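Local coordinates for putative sugar binding protein (PDB 6GT9) that binds galactose in the cleft of a periplasmic-binding-protein fold and probably serves as the sugar-recognition component of a three-component sensing system for galactan utilization, at residues Y44-V48 with T117-D121; I113-T117 with M280-V284; G152-I158 with E182-V188; A216-A222 with T241-D247. All coordinates share one frame. Residue numbers count along the deposited sequence, not the author numbering.

Contact 1. Residues Y44-V48 with T117-D121; sequences YWRLV and TIDTD. With GAL (beta-D-galactopyranose), chain E.
Residues 44-48 lie near the start of helix 43-59, with Val-48 N bonded to Tyr-44 O at 3.1 Å. Segment 117-121 leaves strand 115-118 at Ile-118 and turns at Asp-119 (phi 72°); the nearest CA atoms, Val-48 and Asp-119, are 9.0 Å apart, so side chains bridge the gap. Polar contacts centre on Asp-119 (chi1 t). GAL O2 donates to Asp-119 OD2 at 2.6 Å. Tyr-44 OH (chi1 t) makes a weak hydrogen bond to Asp-119 OD2 at 2.8 Å. Thr-120 OG1 donates to Asp-119 OD1 at 2.9 Å. Apolar contacts flank these: Val-48 CG1 meets Ile-118 CD1 at 3.5 Å, and the Trp-45 ring (chi1 m) presents its edge to Ile-118, CH2 to CG2 3.9 Å. Around the sugar, GAL O2 lies over one face of the Tyr-44 ring, and Trp-45 NE1 approaches GAL O3 to 3.2 Å. Helix start and strand end build one wall of the galactose pocket, where a carboxylate beside Tyr-44 and Trp-45 accepts the proton of the sugar's O2 hydroxyl.

Contact 2. Residues I113-T117 with M280-V284; sequences IPVVT and MAEIV
A strand of the parallel sheet in one lobe of the periplasmic-binding-protein fold is covered here by the C-terminal end of helix 269-284, an alpha/beta layer contact. The axes of strand 115-117 and helix 280-284 approach to 9.7 Å and run nearly antiparallel, at 154°. In CA register, Pro-114 faces Ile-283 at 7.6 Å and Val-116 faces Met-280 at 6.8 Å. Ile-113, just before the strand, turns its CB away from this helix and packs on Ile-108 of helix 98-110. Pro-114 points toward helix 269-284: its CG lies 3.7 Å from Met-280 SD, its CB 3.7 Å from Ile-283 CG2, and its CG 4.4 Å from Val-284 CG2 at the margin. Met-280 starts sideways, but its t, p, p rotamer folds the thioether back to the strand, bringing CE to 3.5 Å from Pro-114 O. Extended backbone then sends Val-115 away, onto Ile-105 and Ile-108 of helix 98-110, so alternate residues serve the two helical layers of the sandwich. Val-116 (chi1 t) again faces helix 269-284, whereas Thr-117 continues the strand without touching residues 280-284; the methyl CG2 of Val-116 touches both Met-280 CE and Ile-283 CD1, each at 3.6 Å.

Contact 3. Residues G152-I158 with E182-V188; sequences GKATVAI and EKGIRIV
Four backbone hydrogen bonds join the parallel strands: Ala-154 N to Gly-184 O (3.0 Å), Arg-186 N to Ala-154 O (3.1 Å), Val-156 N to Arg-186 O (2.8 Å) and Val-188 N to Val-156 O (2.8 Å). The register pairs Ala-154 with Ile-185, Thr-155 with Arg-186 and Val-156 with Ile-187, the axes 4.7 Å apart and twisted by -35°. At the entry, a type I turn from Glu-182 to Ile-185 meets Gly-152; one water donates to Gly-152 O (2.6 Å) and Glu-182 OE2 (2.8 Å) and accepts from Gly-184 N (2.9 Å). Glycine suits Gly-152, with phi 81°, and Gly-184, where a CB would clash with Gly-152 O. Ala-154, Val-156, Ile-185 and Ile-187 share one face: Val-156 CG2 lies 3.8 Å from Ile-185 CG2, and Ile-158 CD1 4.0 Å from Ile-187 CG2. Helices 135-149 and 166-179 pack here. On the face of Thr-155 and Arg-186, Thr-155 CG2 meets Val-188 CG1 at 3.9 Å. Helix 166-179 links the strands as a beta-alpha-beta crossover at the sheet's edge.

Contact 4. Residues A216-A222 with T241-D247; sequences AFYGTSA and TYIIGFD. With GAL (beta-D-galactopyranose), chain E.
Phe-246 has the most extensive contact with segment 216-222: its CE1 meets Tyr-218 CE1 at 4.1 Å and its CD1 Thr-220 CA at 3.7 Å. Tyr-218 (chi1 t) also sets CD1 3.9 Å from Ile-244 CG2, and on the other sheet face Phe-217 (chi1 m) places CD1 3.7 Å from Thr-241 CG2. Strands 216-219 and 242-246 are parallel, axes 4.6 Å apart at 8°, pairing Ala-216 with Tyr-242, Phe-217 with Ile-243 and Tyr-218 with Ile-244. They are joined by Phe-217 N to Tyr-242 O (2.7 Å), Ile-244 N to Phe-217 O (3.0 Å) and Gly-219 N to Ile-244 O (2.9 Å). Beyond Gly-219 the direct ladder ends, and a water links Ser-221 O (2.8 Å) to Phe-246 N (2.9 Å). At these C-terminal ends galactose binds: Ala-222 N donates to GAL O5 (2.9 Å), and GAL O1 to Asp-247 OD2 (2.6 Å). Helix 224-235 makes the beta-alpha-beta crossover, packing on Phe-217 and Ile-243; helix 135-149 backs Tyr-218 and Ile-244, with strand 154-160 alongside 216-219.

From the N terminus, contact 1 closes first, joining helix 43-59 to the end of strand 115-118. Contact 2 opens on that same strand, sharing Thr-117 with contact 1, and closes only at helix 269-284; the centres of contacts 1 and 2 are about 15 Å apart. Its long loop encloses contacts 3 and 4, which follow in series, each within its own beta-alpha-beta unit of the second sheet. These two touch where strands 154-160 and 216-219 are neighbours, with Ala-157 N 2.8 Å from Ala-216 O. Contacts 1 and 4 meet across the cleft, Tyr-44 CE2 lying 3.4 Å from Asp-247 OD1, and both touch galactose. Contact 2 brings the chain back to the first lobe, where helix 269-284 packs on strand 115-118.

Contact 1. Residues Y44-V48 with T117-D121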
# COMPACT_ATOMS: atom_id res chain seq x y z
N TYR A 44 -2.16 4.38 7.34
CA TYR A 44 -2.84 4.25 6.06
C TYR A 44 -4.02 3.29 6.17
O TYR A 44 -5.12 3.57 5.67
CB TYR A 44 -1.82 3.78 5.00
CG TYR A 44 -2.42 3.34 3.66
CD1 TYR A 44 -2.90 2.06 3.48
CD2 TYR A 44 -2.46 4.21 2.56
CE1 TYR A 44 -3.45 1.65 2.27
CE2 TYR A 44 -2.99 3.81 1.34
CZ TYR A 44 -3.48 2.52 1.21
OH TYR A 44 -4.02 2.08 0.02
N TRP A 45 -3.82 2.16 6.84
CA TRP A 45 -4.90 1.18 6.99
C TRP A 45 -6.04 1.69 7.86
O TRP A 45 -7.19 1.26 7.69
CB TRP A 45 -4.32 -0.14 7.52
CG TRP A 45 -3.84 -0.91 6.37
CD1 TRP A 45 -2.57 -1.02 5.93
CD2 TRP A 45 -4.65 -1.60 5.43
NE1 TRP A 45 -2.52 -1.77 4.78
CE2 TRP A 45 -3.79 -2.13 4.44
CE3 TRP A 45 -6.03 -1.84 5.33
CZ2 TRP A 45 -4.26 -2.88 3.37
CZ3 TRP A 45 -6.49 -2.59 4.27
CH2 TRP A 45 -5.61 -3.11 3.30
N ARG A 46 -5.77 2.62 8.78
CA ARG A 46 -6.88 3.22 9.52
C ARG A 46 -7.72 4.12 8.62
O ARG A 46 -8.92 4.28 8.85
CB ARG A 46 -6.34 4.00 10.73
CG ARG A 46 -5.84 3.13 11.88
CD ARG A 46 -6.96 2.43 12.65
NE ARG A 46 -6.49 1.81 13.89
CZ ARG A 46 -7.20 0.98 14.65
NH1 ARG A 46 -8.43 0.64 14.31
NH2 ARG A 46 -6.67 0.48 15.77
N LEU A 47 -7.12 4.71 7.59
CA LEU A 47 -7.90 5.44 6.59
C LEU A 47 -8.78 4.50 5.79
O LEU A 47 -9.94 4.81 5.51
CB LEU A 47 -6.98 6.22 5.65
CG LEU A 47 -6.40 7.53 6.17
CD1 LEU A 47 -5.59 8.22 5.06
CD2 LEU A 47 -7.50 8.44 6.68
N VAL A 48 -8.24 3.34 5.39
CA VAL A 48 -9.05 2.35 4.69
C VAL A 48 -10.22 1.93 5.56
O VAL A 48 -11.35 1.80 5.08
CB VAL A 48 -8.19 1.13 4.28
CG1 VAL A 48 -9.05 0.10 3.63
CG2 VAL A 48 -7.05 1.55 3.37
N THR A 117 -10.43 -8.77 -2.49
CA THR A 117 -9.11 -8.26 -2.17
C THR A 117 -9.13 -6.74 -2.23
O THR A 117 -9.88 -6.13 -3.00
CB THR A 117 -8.05 -8.83 -3.11
OG1 THR A 117 -8.47 -8.68 -4.47
CG2 THR A 117 -7.87 -10.31 -2.81
N ILE A 118 -8.29 -6.13 -1.40
CA ILE A 118 -8.21 -4.68 -1.25
C ILE A 118 -6.74 -4.29 -1.18
O ILE A 118 -5.93 -5.01 -0.58
CB ILE A 118 -9.00 -4.20 -0.01
CG1 ILE A 118 -8.99 -2.68 0.12
CG2 ILE A 118 -8.46 -4.86 1.30
CD1 ILE A 118 -10.00 -2.18 1.12
N ASP A 119 -6.38 -3.18 -1.85
CA ASP A 119 -5.07 -2.55 -1.74
C ASP A 119 -3.96 -3.35 -2.43
O ASP A 119 -3.08 -2.77 -3.06
CB ASP A 119 -4.72 -2.30 -0.25
CG ASP A 119 -3.29 -1.80 -0.04
OD1 ASP A 119 -2.38 -2.64 0.14
OD2 ASP A 119 -3.08 -0.56 -0.02
N THR A 120 -4.00 -4.67 -2.31
CA THR A 120 -3.04 -5.57 -2.94
C THR A 120 -3.83 -6.75 -3.49
O THR A 120 -4.58 -7.39 -2.74
CB THR A 120 -2.00 -6.07 -1.92
OG1 THR A 120 -1.38 -4.96 -1.26
CG2 THR A 120 -0.94 -6.96 -2.60
N ASP A 121 -3.67 -7.06 -4.78
CA ASP A 121 -4.48 -8.12 -5.38
C ASP A 121 -3.78 -9.48 -5.35
O ASP A 121 -2.55 -9.57 -5.33
CB ASP A 121 -4.84 -7.77 -6.83
CG ASP A 121 -6.01 -8.60 -7.35
OD1 ASP A 121 -6.70 -9.25 -6.52
OD2 ASP A 121 -6.27 -8.59 -8.58
C1 GAL E . 0.75 1.84 1.62
C2 GAL E . 0.22 0.47 1.24
C3 GAL E . -0.43 -0.24 2.44
C4 GAL E . 0.55 -0.33 3.59
C5 GAL E . 1.14 1.04 3.90
C6 GAL E . 2.27 0.98 4.92
O1 GAL E . 1.36 2.44 0.50
O2 GAL E . -0.77 0.57 0.20
O3 GAL E . -0.74 -1.56 2.10
O4 GAL E . 1.61 -1.23 3.27
O5 GAL E . 1.70 1.71 2.70
O6 GAL E . 2.53 2.26 5.46

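Contact 2. Residues I113-T117 with M280-V284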
# COMPACT_ATOMS: atom_id res chain seq x y z
N ILE A 113 -17.56 -18.59 1.49
CA ILE A 113 -17.39 -17.25 2.03
C ILE A 113 -16.73 -16.41 0.93
O ILE A 113 -15.61 -16.74 0.50
CB ILE A 113 -16.56 -17.23 3.32
CG1 ILE A 113 -17.24 -18.10 4.40
CG2 ILE A 113 -16.39 -15.83 3.87
CD1 ILE A 113 -16.53 -18.05 5.76
N PRO A 114 -17.37 -15.37 0.41
CA PRO A 114 -16.75 -14.60 -0.68
C PRO A 114 -15.58 -13.76 -0.16
O PRO A 114 -15.61 -13.25 0.96
CB PRO A 114 -17.89 -13.71 -1.18
CG PRO A 114 -18.81 -13.58 -0.02
CD PRO A 114 -18.73 -14.89 0.73
N VAL A 115 -14.57 -13.60 -1.02
CA VAL A 115 -13.38 -12.83 -0.67
C VAL A 115 -13.24 -11.69 -1.67
O VAL A 115 -13.29 -11.91 -2.88
CB VAL A 115 -12.11 -13.71 -0.65
CG1 VAL A 115 -10.84 -12.85 -0.49
CG2 VAL A 115 -12.20 -14.73 0.50
N VAL A 116 -13.10 -10.48 -1.15
CA VAL A 116 -12.74 -9.31 -1.94
C VAL A 116 -11.33 -8.90 -1.52
O VAL A 116 -11.06 -8.73 -0.33
CB VAL A 116 -13.73 -8.15 -1.75
CG1 VAL A 116 -13.21 -6.86 -2.41
CG2 VAL A 116 -15.11 -8.51 -2.35
N THR A 117 -10.43 -8.77 -2.49
CA THR A 117 -9.11 -8.26 -2.17
C THR A 117 -9.13 -6.74 -2.23
O THR A 117 -9.88 -6.13 -3.00
CB THR A 117 -8.05 -8.83 -3.11
OG1 THR A 117 -8.47 -8.68 -4.47
CG2 THR A 117 -7.87 -10.31 -2.81
N MET A 280 -18.83 -6.07 -1.66
CA MET A 280 -19.15 -7.27 -0.90
C MET A 280 -20.66 -7.44 -0.74
O MET A 280 -21.19 -8.55 -0.87
CB MET A 280 -18.46 -7.21 0.47
CG MET A 280 -18.67 -8.49 1.28
SD MET A 280 -17.99 -9.97 0.49
CE MET A 280 -16.24 -9.77 0.84
N ALA A 281 -21.38 -6.35 -0.47
CA ALA A 281 -22.83 -6.43 -0.31
C ALA A 281 -23.50 -6.85 -1.61
O ALA A 281 -24.45 -7.63 -1.60
CB ALA A 281 -23.39 -5.10 0.18
N GLU A 282 -23.00 -6.36 -2.75
CA GLU A 282 -23.54 -6.77 -4.04
C GLU A 282 -23.30 -8.25 -4.31
O GLU A 282 -24.16 -8.94 -4.87
CB GLU A 282 -22.92 -5.92 -5.15
CG GLU A 282 -23.34 -4.46 -5.12
CD GLU A 282 -24.74 -4.26 -5.65
OE1 GLU A 282 -24.94 -4.38 -6.89
OE2 GLU A 282 -25.65 -3.99 -4.84
N ILE A 283 -22.11 -8.75 -3.96
CA ILE A 283 -21.80 -10.16 -4.13
C ILE A 283 -22.71 -11.02 -3.25
O ILE A 283 -23.25 -12.04 -3.69
CB ILE A 283 -20.31 -10.39 -3.79
CG1 ILE A 283 -19.41 -9.71 -4.82
CG2 ILE A 283 -19.99 -11.88 -3.64
CD1 ILE A 283 -18.00 -9.50 -4.32
N VAL A 284 -22.88 -10.61 -1.99
CA VAL A 284 -23.75 -11.37 -1.07
C VAL A 284 -25.18 -11.41 -1.59
O VAL A 284 -25.92 -12.36 -1.30
CB VAL A 284 -23.66 -10.75 0.34
CG1 VAL A 284 -24.76 -11.25 1.23
CG2 VAL A 284 -22.29 -11.07 0.95

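Contact 3. Residues G152-I158 with E182-V188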
# COMPACT_ATOMS: atom_id res chain seq x y z
N GLY A 152 16.91 12.40 -15.94
CA GLY A 152 17.57 11.16 -16.29
C GLY A 152 18.87 10.88 -15.59
O GLY A 152 19.59 9.96 -16.00
N LYS A 153 19.20 11.62 -14.52
CA LYS A 153 20.48 11.49 -13.83
C LYS A 153 20.25 11.40 -12.33
O LYS A 153 19.85 12.38 -11.69
CB LYS A 153 21.38 12.67 -14.20
CG LYS A 153 21.62 12.76 -15.70
CD LYS A 153 22.07 14.14 -16.15
CE LYS A 153 20.93 15.16 -16.07
NZ LYS A 153 21.34 16.47 -16.68
N ALA A 154 20.51 10.23 -11.75
CA ALA A 154 20.25 10.03 -10.33
C ALA A 154 20.92 8.76 -9.85
O ALA A 154 20.97 7.76 -10.57
CB ALA A 154 18.74 9.95 -10.04
N THR A 155 21.43 8.80 -8.61
CA THR A 155 21.94 7.64 -7.90
C THR A 155 20.89 7.28 -6.85
O THR A 155 20.74 7.99 -5.85
CB THR A 155 23.30 7.94 -7.27
OG1 THR A 155 24.24 8.29 -8.30
CG2 THR A 155 23.81 6.71 -6.52
N VAL A 156 20.17 6.18 -7.08
CA VAL A 156 18.90 5.91 -6.42
C VAL A 156 19.07 4.82 -5.37
O VAL A 156 19.66 3.77 -5.65
CB VAL A 156 17.82 5.50 -7.44
CG1 VAL A 156 16.52 5.19 -6.73
CG2 VAL A 156 17.63 6.60 -8.48
N ALA A 157 18.50 5.06 -4.20
CA ALA A 157 18.22 4.00 -3.23
C ALA A 157 16.71 3.86 -3.06
O ALA A 157 15.97 4.84 -3.15
CB ALA A 157 18.87 4.30 -1.87
N ILE A 158 16.28 2.63 -2.78
CA ILE A 158 14.87 2.28 -2.65
C ILE A 158 14.65 1.77 -1.24
O ILE A 158 15.40 0.92 -0.75
CB ILE A 158 14.44 1.20 -3.66
CG1 ILE A 158 14.57 1.73 -5.08
CG2 ILE A 158 12.99 0.73 -3.36
CD1 ILE A 158 14.16 0.72 -6.17
N GLU A 182 16.86 4.95 -18.95
CA GLU A 182 17.67 6.11 -18.56
C GLU A 182 19.03 5.59 -18.08
O GLU A 182 19.16 5.09 -16.96
CB GLU A 182 16.98 6.94 -17.48
CG GLU A 182 15.67 7.60 -17.92
CD GLU A 182 15.88 8.93 -18.62
OE1 GLU A 182 14.92 9.71 -18.76
OE2 GLU A 182 17.03 9.20 -19.02
N LYS A 183 20.04 5.72 -18.95
CA LYS A 183 21.38 5.22 -18.64
C LYS A 183 21.96 5.88 -17.40
O LYS A 183 22.77 5.27 -16.69
CB LYS A 183 22.33 5.45 -19.82
CG LYS A 183 22.29 4.40 -20.92
CD LYS A 183 23.15 4.82 -22.14
CE LYS A 183 24.66 4.84 -21.84
NZ LYS A 183 25.17 6.10 -21.20
N GLY A 184 21.58 7.14 -17.13
CA GLY A 184 22.12 7.90 -16.03
C GLY A 184 21.42 7.71 -14.70
O GLY A 184 21.76 8.38 -13.72
N ILE A 185 20.44 6.82 -14.62
CA ILE A 185 19.81 6.45 -13.36
C ILE A 185 20.30 5.06 -12.99
O ILE A 185 20.13 4.11 -13.77
CB ILE A 185 18.28 6.48 -13.45
CG1 ILE A 185 17.80 7.92 -13.63
CG2 ILE A 185 17.69 5.88 -12.19
CD1 ILE A 185 16.36 8.02 -13.96
N ARG A 186 20.88 4.94 -11.80
CA ARG A 186 21.34 3.67 -11.28
C ARG A 186 20.77 3.47 -9.89
O ARG A 186 20.81 4.39 -9.07
CB ARG A 186 22.87 3.59 -11.18
CG ARG A 186 23.55 3.57 -12.53
CD ARG A 186 24.71 4.55 -12.60
NE ARG A 186 25.57 4.34 -13.76
CZ ARG A 186 25.66 5.18 -14.80
NH1 ARG A 186 24.95 6.31 -14.83
NH2 ARG A 186 26.48 4.89 -15.80
N ILE A 187 20.28 2.26 -9.64
CA ILE A 187 19.77 1.86 -8.34
C ILE A 187 20.88 1.11 -7.62
O ILE A 187 21.32 0.05 -8.08
CB ILE A 187 18.53 0.98 -8.48
CG1 ILE A 187 17.49 1.68 -9.36
CG2 ILE A 187 18.00 0.65 -7.10
CD1 ILE A 187 16.34 0.78 -9.75
N VAL A 188 21.32 1.65 -6.49
CA VAL A 188 22.48 1.11 -5.78
C VAL A 188 22.10 0.43 -4.48
O VAL A 188 22.98 -0.14 -3.81
CB VAL A 188 23.54 2.19 -5.53
CG1 VAL A 188 23.94 2.83 -6.85
CG2 VAL A 188 23.01 3.24 -4.57
O HOH W 1 19.72 8.96 -18.38

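Contact 4. Residues A216-A222 with T241-D247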
# COMPACT_ATOMS: atom_id res chain seq x y z
N ALA A 216 19.16 10.23 -4.44
CA ALA A 216 17.74 10.06 -4.72
C ALA A 216 17.21 8.86 -3.95
O ALA A 216 17.84 7.80 -3.93
CB ALA A 216 17.48 9.90 -6.22
N PHE A 217 16.04 9.03 -3.33
CA PHE A 217 15.35 7.95 -2.63
C PHE A 217 13.97 7.74 -3.23
O PHE A 217 13.30 8.70 -3.62
CB PHE A 217 15.17 8.24 -1.14
CG PHE A 217 16.41 8.03 -0.32
CD1 PHE A 217 17.33 9.07 -0.16
CD2 PHE A 217 16.65 6.83 0.32
CE1 PHE A 217 18.47 8.90 0.63
CE2 PHE A 217 17.81 6.64 1.10
CZ PHE A 217 18.71 7.68 1.26
N TYR A 218 13.54 6.48 -3.27
CA TYR A 218 12.20 6.07 -3.68
C TYR A 218 11.62 5.19 -2.58
O TYR A 218 12.16 4.12 -2.31
CB TYR A 218 12.25 5.31 -5.01
CG TYR A 218 10.98 4.58 -5.42
CD1 TYR A 218 9.73 5.19 -5.31
CD2 TYR A 218 11.04 3.32 -6.00
CE1 TYR A 218 8.57 4.54 -5.72
CE2 TYR A 218 9.89 2.66 -6.42
CZ TYR A 218 8.66 3.28 -6.29
OH TYR A 218 7.52 2.63 -6.71
N GLY A 219 10.55 5.65 -1.94
CA GLY A 219 9.85 4.86 -0.93
C GLY A 219 8.56 4.32 -1.51
O GLY A 219 7.86 5.03 -2.25
N THR A 220 8.24 3.06 -1.20
CA THR A 220 7.12 2.41 -1.87
C THR A 220 5.93 2.15 -0.95
O THR A 220 4.96 1.53 -1.40
CB THR A 220 7.55 1.09 -2.51
OG1 THR A 220 7.91 0.13 -1.50
CG2 THR A 220 8.75 1.32 -3.43
N SER A 221 5.98 2.60 0.30
CA SER A 221 4.84 2.46 1.20
C SER A 221 4.72 3.74 2.01
O SER A 221 5.58 4.62 1.96
CB SER A 221 4.97 1.21 2.08
OG SER A 221 6.02 1.33 3.03
N ALA A 222 3.64 3.84 2.79
CA ALA A 222 3.13 5.15 3.21
C ALA A 222 4.05 5.91 4.15
O ALA A 222 3.96 7.14 4.21
CB ALA A 222 1.76 5.00 3.86
N THR A 241 18.75 16.20 -1.93
CA THR A 241 18.46 14.80 -2.15
C THR A 241 17.04 14.73 -2.66
O THR A 241 16.20 15.32 -2.10
CB THR A 241 18.52 14.08 -0.81
OG1 THR A 241 19.83 14.16 -0.30
CG2 THR A 241 18.12 12.65 -0.91
N TYR A 242 16.82 13.99 -3.73
CA TYR A 242 15.50 13.84 -4.33
C TYR A 242 14.76 12.70 -3.64
O TYR A 242 15.28 11.58 -3.54
CB TYR A 242 15.61 13.57 -5.83
CG TYR A 242 14.28 13.38 -6.54
CD1 TYR A 242 13.60 14.47 -7.08
CD2 TYR A 242 13.72 12.12 -6.69
CE1 TYR A 242 12.37 14.30 -7.73
CE2 TYR A 242 12.50 11.94 -7.34
CZ TYR A 242 11.83 13.03 -7.86
OH TYR A 242 10.63 12.85 -8.52
N ILE A 243 13.55 12.97 -3.16
CA ILE A 243 12.74 11.95 -2.49
C ILE A 243 11.40 11.86 -3.20
O ILE A 243 10.66 12.85 -3.27
CB ILE A 243 12.52 12.27 -1.00
CG1 ILE A 243 13.84 12.44 -0.28
CG2 ILE A 243 11.71 11.15 -0.34
CD1 ILE A 243 13.67 12.83 1.17
N ILE A 244 11.06 10.66 -3.68
CA ILE A 244 9.70 10.37 -4.12
C ILE A 244 9.17 9.22 -3.27
O ILE A 244 9.84 8.19 -3.11
CB ILE A 244 9.62 10.07 -5.63
CG1 ILE A 244 8.15 9.80 -6.04
CG2 ILE A 244 10.55 8.95 -6.03
CD1 ILE A 244 7.86 9.90 -7.55
N GLY A 245 8.02 9.44 -2.65
CA GLY A 245 7.42 8.42 -1.80
C GLY A 245 6.00 8.06 -2.20
O GLY A 245 5.56 8.43 -3.29
N PHE A 246 5.29 7.34 -1.33
CA PHE A 246 3.92 6.91 -1.57
C PHE A 246 2.97 7.54 -0.56
O PHE A 246 3.34 7.80 0.59
CB PHE A 246 3.78 5.38 -1.50
CG PHE A 246 3.65 4.72 -2.85
CD1 PHE A 246 4.74 4.61 -3.69
CD2 PHE A 246 2.42 4.25 -3.28
CE1 PHE A 246 4.63 4.01 -4.93
CE2 PHE A 246 2.29 3.66 -4.53
CZ PHE A 246 3.40 3.55 -5.36
N ASP A 247 1.75 7.80 -1.03
CA ASP A 247 0.59 8.21 -0.24
C ASP A 247 0.71 9.63 0.28
O ASP A 247 1.71 10.32 0.04
CB ASP A 247 0.35 7.22 0.91
CG ASP A 247 0.23 5.81 0.40
OD1 ASP A 247 -0.67 5.53 -0.42
OD2 ASP A 247 1.07 4.99 0.78
C1 GAL E . 0.75 1.84 1.62
C2 GAL E . 0.22 0.47 1.24
C3 GAL E . -0.43 -0.24 2.44
C4 GAL E . 0.55 -0.33 3.59
C5 GAL E . 1.14 1.04 3.90
C6 GAL E . 2.27 0.98 4.92
O1 GAL E . 1.36 2.44 0.50
O2 GAL E . -0.77 0.57 0.20
O3 GAL E . -0.74 -1.56 2.10
O4 GAL E . 1.61 -1.23 3.27
O5 GAL E . 1.70 1.71 2.70
O6 GAL E . 2.53 2.26 5.46
O HOH W 2 6.65 7.07 1.18
O HOH W 3 2.47 9.10 2.98